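PDB 5OIU: type IV pilus assembly protein PilF from Thermus thermophilus HB8, which probably hydrolyses ATP as a hexameric AAA+ motor that powers the assembly of type IVa pili. Local coordinates for residues R39-D43 with G44-P48; A59-S62 with V63-M67. All blocks are in the same frame, centred on the assembly; numbering follows the deposited sequence.

Contact 1 (R39-D43 with G44-P48); sequences RLRID and GALRP
Residues Leu40 and Arg47 form an antiparallel hydrogen-bonded pair, Leu40 N to Arg47 O at 3.0 Å and Arg47 N to Leu40 O at 2.8 Å, and Ile42 with Ala45 forms the next such pair, closing a two-residue beta hairpin through a type I' turn with Asp43 and Gly44 at its corners. On one face of the ladder Leu46 is wedged between two arginines. Its CG lies 3.9 Å from Arg41 CZ, over the centre of that guanidinium, while its CD1 reaches Arg39 NH2 at 3.7 Å, toward the rim of the Arg39 guanidinium. Arg41 folds back along the turn: with CG anti to the backbone N (chi1 -158°) and a bend at chi3, NH1 comes within 2.8 Å of Gly44 O. That oxygen lies in the guanidinium plane, although the donor stands above the carbonyl plane, and the bond holds the arginine end against the turn. On the other face, a water donates to Ile42 O at 2.9 Å, and Ala45 CB lies over the rim of the Arg47 guanidinium.

Arg39 forms a salt bridge with Glu30, and its NH2 meets the carbonyls of Pro169 and Lys171 of the second subunit, whose Asp211 and Asp213 pair with Arg41. The hairpin thus makes an intersubunit contact at the edge of the six-stranded antiparallel sheet: strand 45-52 is outermost, strand 36-42 lies between it and strand 26-31, and Leu40 packs on Val15 of helix 6-22.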
# COMPACT_ATOMS: atom_id res chain seq x y z
N ARG C 39 -42.33 15.84 20.78
CA ARG C 39 -42.53 14.96 21.92
C ARG C 39 -41.37 15.12 22.89
O ARG C 39 -40.24 15.43 22.48
CB ARG C 39 -42.65 13.49 21.48
CG ARG C 39 -43.79 13.18 20.49
CD ARG C 39 -43.42 12.05 19.50
NE ARG C 39 -43.73 10.71 20.01
CZ ARG C 39 -43.36 9.57 19.42
NH1 ARG C 39 -42.67 9.58 18.30
NH2 ARG C 39 -43.70 8.40 19.97
N LEU C 40 -41.66 14.91 24.17
CA LEU C 40 -40.66 14.90 25.24
C LEU C 40 -40.66 13.52 25.87
O LEU C 40 -41.73 12.98 26.17
CB LEU C 40 -40.97 15.95 26.32
CG LEU C 40 -41.09 17.44 25.94
CD1 LEU C 40 -41.33 18.35 27.17
CD2 LEU C 40 -39.87 17.94 25.17
N ARG C 41 -39.47 12.93 26.09
CA ARG C 41 -39.40 11.75 26.95
C ARG C 41 -39.31 12.17 28.43
O ARG C 41 -38.32 12.79 28.86
CB ARG C 41 -38.24 10.83 26.58
CG ARG C 41 -38.48 9.39 27.09
CD ARG C 41 -37.37 8.39 26.77
NE ARG C 41 -37.24 8.14 25.33
CZ ARG C 41 -37.93 7.20 24.68
NH1 ARG C 41 -38.79 6.44 25.35
NH2 ARG C 41 -37.74 7.03 23.37
N ILE C 42 -40.35 11.83 29.20
CA ILE C 42 -40.42 12.05 30.64
C ILE C 42 -40.58 10.70 31.32
O ILE C 42 -41.49 9.94 30.98
CB ILE C 42 -41.59 12.99 31.01
CG1 ILE C 42 -41.26 14.43 30.63
CG2 ILE C 42 -41.97 12.85 32.48
CD1 ILE C 42 -42.48 15.22 30.22
N ASP C 43 -39.69 10.40 32.27
CA ASP C 43 -39.72 9.14 33.01
C ASP C 43 -39.82 7.92 32.09
O ASP C 43 -40.54 6.97 32.36
CB ASP C 43 -40.87 9.13 34.02
CG ASP C 43 -40.78 10.26 35.03
OD1 ASP C 43 -39.69 10.85 35.22
OD2 ASP C 43 -41.81 10.55 35.66
N GLY C 44 -39.07 7.93 31.00
CA GLY C 44 -39.05 6.80 30.11
C GLY C 44 -40.06 6.84 28.98
O GLY C 44 -39.82 6.22 27.95
N ALA C 45 -41.16 7.57 29.13
CA ALA C 45 -42.23 7.54 28.14
C ALA C 45 -42.27 8.83 27.34
O ALA C 45 -42.11 9.92 27.90
CB ALA C 45 -43.60 7.29 28.79
N LEU C 46 -42.48 8.70 26.03
CA LEU C 46 -42.65 9.87 25.18
C LEU C 46 -44.07 10.39 25.32
O LEU C 46 -45.05 9.63 25.24
CB LEU C 46 -42.34 9.51 23.72
CG LEU C 46 -40.85 9.46 23.39
CD1 LEU C 46 -40.61 8.84 22.03
CD2 LEU C 46 -40.23 10.87 23.46
N ARG C 47 -44.18 11.70 25.56
CA ARG C 47 -45.48 12.34 25.70
C ARG C 47 -45.59 13.46 24.68
O ARG C 47 -44.59 14.11 24.34
CB ARG C 47 -45.66 12.89 27.12
CG ARG C 47 -45.41 11.86 28.21
CD ARG C 47 -46.58 10.90 28.36
NE ARG C 47 -46.35 9.96 29.46
CZ ARG C 47 -46.90 8.74 29.55
NH1 ARG C 47 -47.73 8.30 28.60
NH2 ARG C 47 -46.61 7.96 30.60
N PRO C 48 -46.79 13.73 24.18
CA PRO C 48 -46.97 14.81 23.20
C PRO C 48 -46.92 16.17 23.88
O PRO C 48 -47.73 16.48 24.77
CB PRO C 48 -48.35 14.53 22.60
CG PRO C 48 -49.10 13.85 23.77
CD PRO C 48 -48.07 13.06 24.52
O HOH W 1 -44.37 10.17 31.02

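Contact 2 (A59-S62 with V63-M67); sequences AVIS and VVKIM
Residues 59-67 make up most of helix 57-67, which follows the edge strand 45-52; the carbonyls of residues 59-62 accept the amides of residues 63-66. Four successive i to i+4 bonds run through it. Val63 N meets Ala59 O and Val64 N meets Val60 O, each at 3.0 Å; Lys65 N meets Ile61 O and Ile66 N meets Ser62 O, each at 2.9 Å.

The side chains of residues 63-66 pass close to these carbonyl oxygens. Lys65 starts beside Ile61 O, which is 3.2 Å from its CB and 3.4 Å from its CG, and then runs out extended, its CE passing slantwise by Ile61 CG2 at 3.8 Å. Ile61 presents this methyl because CG2 is anti to its backbone N, with CG1 beside that N (chi1 -74°). The two valines repeat one arrangement: in each, CG2 sits beside its own backbone N and leans on the carbonyl oxygen four residues back, Val63 CG2 on Ala59 O and Val64 CG2 on Val60 O, both at 3.4 Å. Ile66 lays CB, CG1 and CD1 alongside Ser62 O, its CB 3.5 Å from that oxygen, so that an aliphatic chain flanks an acceptor already engaged by an amide.

The ammonium group of Lys65 is held by a salt bridge to Glu105 and a hydrogen bond to Asn71 O, which fixes the far end of the extended chain. Ser62 and Ile66 both touch Ile72 in the loop beyond the helix. Ile61 packs on Glu105 and Ala107 of strand 104-111, and Met67 on Val83 and Tyr85 of strand 79-87, while Val63 and Val64 meet Gln9 and Val12 of helix 6-22.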
# COMPACT_ATOMS: atom_id res chain seq x y z
N ALA C 59 -37.33 25.95 9.21
CA ALA C 59 -36.90 27.01 10.11
C ALA C 59 -36.47 26.45 11.47
O ALA C 59 -35.40 26.79 11.98
CB ALA C 59 -38.02 28.03 10.30
N VAL C 60 -37.31 25.60 12.06
CA VAL C 60 -36.98 24.99 13.34
C VAL C 60 -35.69 24.17 13.23
O VAL C 60 -34.77 24.31 14.05
CB VAL C 60 -38.16 24.13 13.84
CG1 VAL C 60 -37.71 23.09 14.85
CG2 VAL C 60 -39.21 25.03 14.45
N ILE C 61 -35.60 23.32 12.20
CA ILE C 61 -34.40 22.51 11.98
C ILE C 61 -33.19 23.40 11.73
O ILE C 61 -32.06 23.02 12.04
CB ILE C 61 -34.66 21.52 10.81
CG1 ILE C 61 -35.56 20.40 11.29
CG2 ILE C 61 -33.37 20.92 10.25
CD1 ILE C 61 -34.84 19.38 12.12
N SER C 62 -33.40 24.59 11.19
CA SER C 62 -32.26 25.48 10.96
C SER C 62 -31.72 26.02 12.27
O SER C 62 -30.50 26.03 12.50
CB SER C 62 -32.66 26.62 10.02
OG SER C 62 -31.54 27.08 9.29
N VAL C 63 -32.61 26.48 13.16
CA VAL C 63 -32.18 26.98 14.46
C VAL C 63 -31.42 25.90 15.22
O VAL C 63 -30.36 26.13 15.80
CB VAL C 63 -33.38 27.48 15.28
CG1 VAL C 63 -32.93 27.93 16.64
CG2 VAL C 63 -34.08 28.61 14.55
N VAL C 64 -31.98 24.69 15.20
CA VAL C 64 -31.39 23.58 15.92
C VAL C 64 -30.05 23.18 15.30
O VAL C 64 -29.09 22.86 16.02
CB VAL C 64 -32.41 22.43 15.94
CG1 VAL C 64 -31.78 21.18 16.37
CG2 VAL C 64 -33.54 22.80 16.86
N LYS C 65 -29.95 23.22 13.97
CA LYS C 65 -28.70 22.88 13.29
C LYS C 65 -27.62 23.89 13.60
O LYS C 65 -26.48 23.52 13.91
CB LYS C 65 -28.91 22.77 11.78
CG LYS C 65 -29.16 21.38 11.29
CD LYS C 65 -29.19 21.34 9.79
CE LYS C 65 -29.82 20.06 9.29
NZ LYS C 65 -29.51 19.88 7.85
N ILE C 66 -27.95 25.19 13.52
CA ILE C 66 -26.96 26.22 13.81
C ILE C 66 -26.50 26.10 15.25
O ILE C 66 -25.31 26.28 15.55
CB ILE C 66 -27.51 27.62 13.50
CG1 ILE C 66 -27.45 27.89 12.01
CG2 ILE C 66 -26.69 28.68 14.21
CD1 ILE C 66 -28.43 28.93 11.58
N MET C 67 -27.42 25.79 16.17
CA MET C 67 -27.05 25.61 17.57
C MET C 67 -26.03 24.50 17.75
O MET C 67 -25.18 24.57 18.64
CB MET C 67 -28.29 25.31 18.41
CG MET C 67 -29.04 26.53 18.92
SD MET C 67 -30.67 26.13 19.56
CE MET C 67 -30.23 25.41 21.12

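Contacts 1 and 2 follow one another along the chain: strand 45-52, the second arm of the hairpin, is followed after a short connection by helix 57-67. Their centres are 22 Å apart and their nearest atoms about 10 Å, so they do not touch. Helix 6-22 packs against both, through Gln22 on Ile42 of contact 1 and Ala8 on Ala59 of contact 2. The same six-stranded sheet also links them, contributing the hairpin itself and the strands under the helix. Contact 1 faces a second subunit, whereas no other chain touches contact 2. Neither contains a residue of the ATP pocket or the zinc site, although the Asp43 side chain lies about 13 Å from a bound zinc ion.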